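BrkA translocator (Bordetella pertussis, PDB 3QQ2) forms the outer-membrane beta-barrel pore that translocates the passenger of BrkA, a protein that inhibits classical complement activation, to the cell surface. Local coordinates at residues Y133-R146 with P158-Y172. The protein carries 1 engineered substitution. Sequence-based numbering, arbitrary orientation.
Sequences YRTSGAAWSLEGGR and PQAEVMLWRTSGKRY
W140 and L164 meet on the outer wall of the barrel, a face that probably meets lipid, as a hydrogen-bonded pair of antiparallel neighbours whose side chains lie side by side and point the same way. CG of W140 stands anti to the backbone N (chi1 168°), which brings the six-membered part of the indole to L164: its CE3 lies 3.6 Å from L164 CG, and the leucine sits at the edge of the ring, near its plane. L142, V162 and A160 continue this face, where apolar side chains suit contact with lipid. Beneath them the two backbones are joined in both directions, L164 N to W140 O (2.7 Å) and W140 N to L164 O.

The other face carries A139, S141, E143, E161, M163 and W165 and turns to the barrel interior, where polar and charged groups can line a pore. The small methyl of A139 leaves room for larger neighbours on the facing strand: its CB is 3.7 Å from both M163 CE and W165 CB. M163 bends beyond CG, carrying its sulfur past S141 CB and its methyl on to A139. Farther along, the extended side chains of E143 and E161 bring their OE2 atoms within 3.0 Å, carboxylate planes 70° apart. E143 also lies near D107; the crowding of acids is probably eased by R191, which forms a salt bridge with E161.

Where regular pairing ends, S168 replaces a backbone acceptor with its hydroxyl: S136 N donates to S168 OG over 2.7 Å, at 167°. K170, fully extended, reaches back to R134 O with a weak bond.

The segments belong to the beta hairpin of strands 130-149 and 154-173, flanked by strand 104-120 beside 133-146, by strand 186-201 along much of 158-172 and by strand 178-182 at its K170-Y172 end.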
ATOM      1  N   TYR A 133      -7.161   5.514   6.433  1.00 69.33           N
ATOM      2  CA  TYR A 133      -8.224   5.968   5.519  1.00 69.15           C
ATOM      3  C   TYR A 133      -9.663   5.754   5.996  1.00 68.09           C
ATOM      4  O   TYR A 133      -9.922   4.912   6.852  1.00 67.35           O
ATOM      5  CB  TYR A 133      -8.058   5.295   4.169  1.00 69.79           C
ATOM      6  CG  TYR A 133      -8.029   3.799   4.280  1.00 69.19           C
ATOM      7  CD1 TYR A 133      -6.840   3.142   4.583  1.00 70.44           C
ATOM      8  CD2 TYR A 133      -9.186   3.037   4.094  1.00 65.92           C
ATOM      9  CE1 TYR A 133      -6.793   1.771   4.697  1.00 70.06           C
ATOM     10  CE2 TYR A 133      -9.153   1.669   4.213  1.00 66.12           C
ATOM     11  CZ  TYR A 133      -7.942   1.041   4.514  1.00 68.57           C
ATOM     12  OH  TYR A 133      -7.843  -0.324   4.623  1.00 69.43           O
ATOM     13  N   ARG A 134     -10.591   6.520   5.408  1.00 68.86           N
ATOM     14  CA  ARG A 134     -12.033   6.373   5.652  1.00 68.09           C
ATOM     15  C   ARG A 134     -12.643   5.484   4.583  1.00 68.01           C
ATOM     16  O   ARG A 134     -12.136   5.396   3.473  1.00 68.59           O
ATOM     17  CB  ARG A 134     -12.767   7.728   5.702  1.00 67.92           C
ATOM     18  CG  ARG A 134     -12.310   8.707   6.817  1.00 71.34           C
ATOM     19  CD  ARG A 134     -13.345   9.862   7.127  1.00 76.95           C
ATOM     20  NE  ARG A 134     -14.247   9.575   8.264  1.00 79.99           N
ATOM     21  CZ  ARG A 134     -15.575   9.378   8.184  1.00 81.49           C
ATOM     22  NH1 ARG A 134     -16.196   9.446   7.001  1.00 82.73           N
ATOM     23  NH2 ARG A 134     -16.291   9.113   9.298  1.00 79.62           N
ATOM     24  N   THR A 135     -13.743   4.833   4.944  1.00 67.58           N
ATOM     25  CA  THR A 135     -14.425   3.846   4.117  1.00 68.04           C
ATOM     26  C   THR A 135     -15.917   3.873   4.430  1.00 66.87           C
ATOM     27  O   THR A 135     -16.324   4.362   5.490  1.00 66.06           O
ATOM     28  CB  THR A 135     -13.867   2.462   4.425  1.00 68.26           C
ATOM     29  OG1 THR A 135     -12.681   2.274   3.657  1.00 70.67           O
ATOM     30  CG2 THR A 135     -14.853   1.371   4.061  1.00 68.91           C
ATOM     31  N   SER A 136     -16.728   3.333   3.522  1.00 66.97           N
ATOM     32  CA  SER A 136     -18.180   3.284   3.728  1.00 65.97           C
ATOM     33  C   SER A 136     -18.737   1.886   3.749  1.00 65.32           C
ATOM     34  O   SER A 136     -18.333   1.045   2.959  1.00 66.74           O
ATOM     35  CB  SER A 136     -18.917   4.092   2.661  1.00 66.67           C
ATOM     36  OG  SER A 136     -19.041   5.437   3.085  1.00 67.70           O
ATOM     37  N   GLY A 137     -19.675   1.642   4.659  1.00 63.72           N
ATOM     38  CA  GLY A 137     -20.349   0.362   4.712  1.00 62.62           C
ATOM     39  C   GLY A 137     -21.852   0.466   4.767  1.00 61.61           C
ATOM     40  O   GLY A 137     -22.411   1.452   5.236  1.00 61.71           O
ATOM     41  N   ALA A 138     -22.507  -0.562   4.275  1.00 61.14           N
ATOM     42  CA  ALA A 138     -23.904  -0.738   4.495  1.00 60.44           C
ATOM     43  C   ALA A 138     -24.097  -2.197   4.861  1.00 60.94           C
ATOM     44  O   ALA A 138     -23.325  -3.067   4.448  1.00 61.99           O
ATOM     45  CB  ALA A 138     -24.638  -0.429   3.253  1.00 61.49           C
ATOM     46  N   ALA A 139     -25.137  -2.481   5.623  1.00 60.43           N
ATOM     47  CA  ALA A 139     -25.453  -3.845   5.969  1.00 60.59           C
ATOM     48  C   ALA A 139     -26.945  -3.935   6.050  1.00 61.37           C
ATOM     49  O   ALA A 139     -27.586  -3.154   6.768  1.00 61.19           O
ATOM     50  CB  ALA A 139     -24.835  -4.183   7.282  1.00 59.75           C
ATOM     51  N   TRP A 140     -27.516  -4.853   5.293  1.00 63.09           N
ATOM     52  CA  TRP A 140     -28.946  -5.040   5.325  1.00 65.04           C
ATOM     53  C   TRP A 140     -29.196  -6.472   5.729  1.00 65.97           C
ATOM     54  O   TRP A 140     -28.606  -7.393   5.178  1.00 67.29           O
ATOM     55  CB  TRP A 140     -29.552  -4.728   3.958  1.00 66.56           C
ATOM     56  CG  TRP A 140     -31.020  -5.148   3.757  1.00 70.60           C
ATOM     57  CD1 TRP A 140     -32.126  -4.374   3.950  1.00 71.02           C
ATOM     58  CD2 TRP A 140     -31.512  -6.428   3.287  1.00 74.38           C
ATOM     59  NE1 TRP A 140     -33.263  -5.073   3.632  1.00 72.30           N
ATOM     60  CE2 TRP A 140     -32.919  -6.335   3.224  1.00 74.55           C
ATOM     61  CE3 TRP A 140     -30.896  -7.645   2.926  1.00 75.95           C
ATOM     62  CZ2 TRP A 140     -33.730  -7.412   2.810  1.00 76.92           C
ATOM     63  CZ3 TRP A 140     -31.708  -8.720   2.515  1.00 77.79           C
ATOM     64  CH2 TRP A 140     -33.110  -8.588   2.462  1.00 77.70           C
ATOM     65  N   SER A 141     -30.062  -6.682   6.702  1.00 66.29           N
ATOM     66  CA  SER A 141     -30.343  -8.041   7.100  1.00 67.24           C
ATOM     67  C   SER A 141     -31.816  -8.230   7.253  1.00 67.89           C
ATOM     68  O   SER A 141     -32.572  -7.293   7.503  1.00 67.63           O
ATOM     69  CB  SER A 141     -29.672  -8.363   8.412  1.00 66.58           C
ATOM     70  OG  SER A 141     -30.306  -7.623   9.434  1.00 67.75           O
ATOM     71  N   LEU A 142     -32.210  -9.475   7.101  1.00 69.30           N
ATOM     72  CA  LEU A 142     -33.591  -9.844   7.175  1.00 70.58           C
ATOM     73  C   LEU A 142     -33.611 -11.141   7.938  1.00 71.36           C
ATOM     74  O   LEU A 142     -32.840 -12.059   7.651  1.00 72.07           O
ATOM     75  CB  LEU A 142     -34.189 -10.005   5.775  1.00 71.87           C
ATOM     76  CG  LEU A 142     -35.682 -10.297   5.606  1.00 72.11           C
ATOM     77  CD1 LEU A 142     -35.924 -11.773   5.770  1.00 71.63           C
ATOM     78  CD2 LEU A 142     -36.573  -9.465   6.542  1.00 69.34           C
ATOM     79  N   GLU A 143     -34.500 -11.197   8.918  1.00 71.79           N
ATOM     80  CA  GLU A 143     -34.517 -12.266   9.871  1.00 72.28           C
ATOM     81  C   GLU A 143     -35.926 -12.576  10.255  1.00 73.21           C
ATOM     82  O   GLU A 143     -36.731 -11.675  10.413  1.00 73.06           O
ATOM     83  CB  GLU A 143     -33.768 -11.811  11.081  1.00 70.81           C
ATOM     84  CG  GLU A 143     -33.936 -12.691  12.246  1.00 72.92           C
ATOM     85  CD  GLU A 143     -33.288 -12.082  13.448  1.00 74.52           C
ATOM     86  OE1 GLU A 143     -33.918 -12.087  14.527  1.00 74.86           O
ATOM     87  OE2 GLU A 143     -32.154 -11.568  13.302  1.00 75.41           O
ATOM     88  N   GLY A 144     -36.213 -13.863  10.399  1.00 75.00           N
ATOM     89  CA  GLY A 144     -37.539 -14.345  10.801  1.00 77.06           C
ATOM     90  C   GLY A 144     -37.493 -15.639  11.618  1.00 78.16           C
ATOM     91  O   GLY A 144     -36.414 -16.219  11.827  1.00 78.37           O
ATOM     92  N   GLY A 145     -38.655 -16.096  12.083  1.00 79.10           N
ATOM     93  CA  GLY A 145     -38.722 -17.308  12.890  1.00 79.77           C
ATOM     94  C   GLY A 145     -40.020 -17.488  13.649  1.00 80.52           C
ATOM     95  O   GLY A 145     -40.865 -16.593  13.690  1.00 79.95           O
ATOM     96  N   ARG A 146     -40.166 -18.664  14.253  1.00 81.57           N
ATOM     97  CA  ARG A 146     -41.389 -19.013  14.945  1.00 82.86           C
ATOM     98  C   ARG A 146     -41.144 -19.542  16.344  1.00 82.46           C
ATOM     99  O   ARG A 146     -40.154 -20.223  16.592  1.00 82.29           O
ATOM    100  CB  ARG A 146     -42.174 -20.033  14.141  1.00 84.90           C
ATOM    101  CG  ARG A 146     -43.583 -20.183  14.632  1.00 87.88           C
ATOM    102  CD  ARG A 146     -44.464 -20.793  13.579  1.00 92.22           C
ATOM    103  NE  ARG A 146     -45.811 -21.026  14.084  1.00 95.65           N
ATOM    104  CZ  ARG A 146     -46.720 -21.771  13.465  1.00 98.83           C
ATOM    105  NH1 ARG A 146     -46.434 -22.356  12.303  1.00 99.54           N
ATOM    106  NH2 ARG A 146     -47.919 -21.925  14.007  1.00100.20           N
ATOM    107  N   PRO A 158     -37.104 -21.979  16.067  1.00 81.44           N
ATOM    108  CA  PRO A 158     -36.251 -21.961  14.883  1.00 81.86           C
ATOM    109  C   PRO A 158     -36.152 -20.555  14.309  1.00 80.93           C
ATOM    110  O   PRO A 158     -37.151 -19.832  14.280  1.00 80.54           O
ATOM    111  CB  PRO A 158     -36.983 -22.880  13.904  1.00 83.64           C
ATOM    112  CG  PRO A 158     -38.389 -22.954  14.408  1.00 84.27           C
ATOM    113  CD  PRO A 158     -38.300 -22.821  15.886  1.00 83.29           C
ATOM    114  N   GLN A 159     -34.960 -20.176  13.857  1.00 80.73           N
ATOM    115  CA  GLN A 159     -34.763 -18.849  13.287  1.00 80.50           C
ATOM    116  C   GLN A 159     -33.877 -18.838  12.030  1.00 81.03           C
ATOM    117  O   GLN A 159     -32.926 -19.606  11.906  1.00 81.91           O
ATOM    118  CB  GLN A 159     -34.236 -17.874  14.351  1.00 78.91           C
ATOM    119  CG  GLN A 159     -32.891 -18.274  14.992  1.00 80.19           C
ATOM    120  CD  GLN A 159     -32.779 -17.897  16.479  1.00 81.08           C
ATOM    121  OE1 GLN A 159     -31.669 -17.706  17.006  1.00 81.54           O
ATOM    122  NE2 GLN A 159     -33.923 -17.803  17.166  1.00 80.84           N
ATOM    123  N   ALA A 160     -34.207 -17.953  11.100  1.00 81.00           N
ATOM    124  CA  ALA A 160     -33.424 -17.786   9.888  1.00 81.30           C
ATOM    125  C   ALA A 160     -33.045 -16.306   9.669  1.00 79.80           C
ATOM    126  O   ALA A 160     -33.859 -15.400   9.858  1.00 79.04           O
ATOM    127  CB  ALA A 160     -34.168 -18.364   8.697  1.00 82.73           C
ATOM    128  N   GLU A 161     -31.788 -16.088   9.305  1.00 79.31           N
ATOM    129  CA  GLU A 161     -31.251 -14.769   9.094  1.00 78.12           C
ATOM    130  C   GLU A 161     -30.345 -14.766   7.864  1.00 78.51           C
ATOM    131  O   GLU A 161     -29.284 -15.399   7.830  1.00 78.57           O
ATOM    132  CB  GLU A 161     -30.487 -14.275  10.342  1.00 77.16           C
ATOM    133  CG  GLU A 161     -29.953 -12.805  10.207  1.00 78.26           C
ATOM    134  CD  GLU A 161     -29.131 -12.299  11.411  1.00 79.84           C
ATOM    135  OE1 GLU A 161     -28.127 -12.960  11.807  1.00 81.92           O
ATOM    136  OE2 GLU A 161     -29.485 -11.219  11.947  1.00 77.43           O
ATOM    137  N   VAL A 162     -30.792 -14.058   6.839  1.00 78.62           N
ATOM    138  CA  VAL A 162     -29.928 -13.690   5.725  1.00 78.81           C
ATOM    139  C   VAL A 162     -29.367 -12.275   5.983  1.00 76.62           C
ATOM    140  O   VAL A 162     -30.052 -11.420   6.516  1.00 75.11           O
ATOM    141  CB  VAL A 162     -30.673 -13.830   4.364  1.00 80.39           C
ATOM    142  CG1 VAL A 162     -32.178 -13.793   4.566  1.00 81.04           C
ATOM    143  CG2 VAL A 162     -30.245 -12.755   3.366  1.00 80.84           C
ATOM    144  N   MET A 163     -28.108 -12.057   5.637  1.00 76.59           N
ATOM    145  CA  MET A 163     -27.456 -10.771   5.855  1.00 75.85           C
ATOM    146  C   MET A 163     -26.644 -10.375   4.606  1.00 76.91           C
ATOM    147  O   MET A 163     -25.909 -11.191   4.056  1.00 78.19           O
ATOM    148  CB  MET A 163     -26.585 -10.853   7.112  1.00 74.89           C
ATOM    149  CG  MET A 163     -25.451  -9.858   7.211  1.00 75.35           C
ATOM    150  SD  MET A 163     -25.795  -8.540   8.387  1.00 78.48           S
ATOM    151  CE  MET A 163     -24.241  -7.649   8.337  1.00 75.98           C
ATOM    152  N   LEU A 164     -26.817  -9.137   4.139  1.00 76.64           N
ATOM    153  CA  LEU A 164     -26.053  -8.606   3.002  1.00 77.46           C
ATOM    154  C   LEU A 164     -25.276  -7.399   3.472  1.00 76.09           C
ATOM    155  O   LEU A 164     -25.806  -6.581   4.209  1.00 75.37           O
ATOM    156  CB  LEU A 164     -26.961  -8.193   1.830  1.00 78.35           C
ATOM    157  CG  LEU A 164     -28.046  -9.100   1.196  1.00 81.43           C
ATOM    158  CD1 LEU A 164     -28.452  -8.625  -0.221  1.00 81.90           C
ATOM    159  CD2 LEU A 164     -27.673 -10.592   1.149  1.00 84.01           C
ATOM    160  N   TRP A 165     -24.019  -7.283   3.076  1.00 76.55           N
ATOM    161  CA  TRP A 165     -23.323  -6.040   3.332  1.00 76.13           C
ATOM    162  C   TRP A 165     -22.199  -5.722   2.365  1.00 76.53           C
ATOM    163  O   TRP A 165     -21.577  -6.639   1.817  1.00 77.58           O
ATOM    164  CB  TRP A 165     -22.823  -5.992   4.760  1.00 75.69           C
ATOM    165  CG  TRP A 165     -21.841  -6.990   5.075  1.00 79.30           C
ATOM    166  CD1 TRP A 165     -22.074  -8.201   5.604  1.00 82.63           C
ATOM    167  CD2 TRP A 165     -20.428  -6.878   4.907  1.00 83.70           C
ATOM    168  NE1 TRP A 165     -20.895  -8.877   5.780  1.00 85.55           N
ATOM    169  CE2 TRP A 165     -19.863  -8.082   5.362  1.00 85.79           C
ATOM    170  CE3 TRP A 165     -19.582  -5.879   4.400  1.00 85.89           C
ATOM    171  CZ2 TRP A 165     -18.482  -8.326   5.330  1.00 88.49           C
ATOM    172  CZ3 TRP A 165     -18.202  -6.117   4.374  1.00 87.68           C
ATOM    173  CH2 TRP A 165     -17.671  -7.330   4.835  1.00 89.06           C
ATOM    174  N   ARG A 166     -21.959  -4.420   2.165  1.00 75.07           N
ATOM    175  CA  ARG A 166     -20.860  -3.963   1.341  1.00 75.29           C
ATOM    176  C   ARG A 166     -19.970  -2.986   2.053  1.00 73.63           C
ATOM    177  O   ARG A 166     -20.416  -2.123   2.782  1.00 72.31           O
ATOM    178  CB  ARG A 166     -21.298  -3.380  -0.006  1.00 76.65           C
ATOM    179  CG  ARG A 166     -20.186  -3.627  -1.079  1.00 81.52           C
ATOM    180  CD  ARG A 166     -19.983  -2.535  -2.150  1.00 85.79           C
ATOM    181  NE  ARG A 166     -20.728  -2.791  -3.386  1.00 89.71           N
ATOM    182  CZ  ARG A 166     -21.822  -2.126  -3.773  1.00 91.54           C
ATOM    183  NH1 ARG A 166     -22.330  -1.135  -3.034  1.00 90.96           N
ATOM    184  NH2 ARG A 166     -22.408  -2.441  -4.920  1.00 93.38           N
ATOM    185  N   THR A 167     -18.689  -3.133   1.797  1.00 74.04           N
ATOM    186  CA  THR A 167     -17.672  -2.217   2.231  1.00 73.11           C
ATOM    187  C   THR A 167     -17.173  -1.529   0.968  1.00 73.94           C
ATOM    188  O   THR A 167     -17.238  -2.122  -0.116  1.00 75.15           O
ATOM    189  CB  THR A 167     -16.585  -3.020   2.957  1.00 73.57           C
ATOM    190  OG1 THR A 167     -16.503  -2.562   4.308  1.00 72.67           O
ATOM    191  CG2 THR A 167     -15.203  -2.961   2.259  1.00 75.39           C
ATOM    192  N   SER A 168     -16.716  -0.282   1.094  1.00 73.21           N
ATOM    193  CA  SER A 168     -16.235   0.498  -0.060  1.00 74.13           C
ATOM    194  C   SER A 168     -14.742   0.324  -0.230  1.00 75.88           C
ATOM    195  O   SER A 168     -14.056  -0.048   0.727  1.00 75.40           O
ATOM    196  CB  SER A 168     -16.579   1.983   0.077  1.00 73.05           C
ATOM    197  OG  SER A 168     -15.788   2.624   1.066  1.00 71.93           O
ATOM    198  N   GLY A 169     -14.246   0.584  -1.437  1.00 78.09           N
ATOM    199  CA  GLY A 169     -12.823   0.465  -1.734  1.00 81.01           C
ATOM    200  C   GLY A 169     -12.126   1.808  -1.809  1.00 82.65           C
ATOM    201  O   GLY A 169     -12.773   2.850  -1.712  1.00 81.68           O
ATOM    202  N   LYS A 170     -10.800   1.767  -1.960  1.00 85.61           N
ATOM    203  CA  LYS A 170      -9.937   2.940  -2.208  1.00 87.89           C
ATOM    204  C   LYS A 170      -8.643   2.421  -2.806  1.00 91.10           C
ATOM    205  O   LYS A 170      -8.203   1.328  -2.467  1.00 91.38           O
ATOM    206  CB  LYS A 170      -9.611   3.707  -0.919  1.00 86.55           C
ATOM    207  CG  LYS A 170     -10.490   4.920  -0.654  1.00 86.07           C
ATOM    208  CD  LYS A 170     -10.045   5.701   0.585  1.00 86.82           C
ATOM    209  CE  LYS A 170     -10.890   6.982   0.795  1.00 86.98           C
ATOM    210  NZ  LYS A 170     -10.515   7.785   2.028  1.00 86.80           N
ATOM    211  N   ARG A 171      -8.036   3.209  -3.692  1.00 94.31           N
ATOM    212  CA  ARG A 171      -6.793   2.832  -4.378  1.00 98.21           C
ATOM    213  C   ARG A 171      -6.125   4.045  -5.019  1.00100.21           C
ATOM    214  O   ARG A 171      -6.749   4.745  -5.819  1.00100.78           O
ATOM    215  CB  ARG A 171      -7.075   1.773  -5.449  1.00 99.87           C
ATOM    216  CG  ARG A 171      -5.877   1.355  -6.332  1.00104.42           C
ATOM    217  CD  ARG A 171      -6.389   0.891  -7.689  1.00108.06           C
ATOM    218  NE  ARG A 171      -7.794   0.488  -7.568  1.00107.90           N
ATOM    219  CZ  ARG A 171      -8.575   0.088  -8.568  1.00109.29           C
ATOM    220  NH1 ARG A 171      -8.099   0.022  -9.815  1.00112.25           N
ATOM    221  NH2 ARG A 171      -9.840  -0.245  -8.312  1.00106.90           N
ATOM    222  N   TYR A 172      -4.860   4.280  -4.666  1.00101.97           N
ATOM    223  CA  TYR A 172      -4.049   5.374  -5.237  1.00104.33           C
ATOM    224  C   TYR A 172      -2.735   4.809  -5.798  1.00107.05           C
ATOM    225  O   TYR A 172      -2.637   3.593  -6.010  1.00107.91           O
ATOM    226  CB  TYR A 172      -3.823   6.512  -4.214  1.00103.46           C
ATOM    227  CG  TYR A 172      -4.120   6.154  -2.760  1.00102.81           C
ATOM    228  CD1 TYR A 172      -3.171   6.381  -1.759  1.00104.28           C
ATOM    229  CD2 TYR A 172      -5.363   5.609  -2.377  1.00101.69           C
ATOM    230  CE1 TYR A 172      -3.442   6.060  -0.416  1.00102.13           C
ATOM    231  CE2 TYR A 172      -5.633   5.275  -1.048  1.00 99.97           C
ATOM    232  CZ  TYR A 172      -4.666   5.507  -0.082  1.00100.29           C
ATOM    233  OH  TYR A 172      -4.927   5.186   1.216  1.00 99.18           O
TER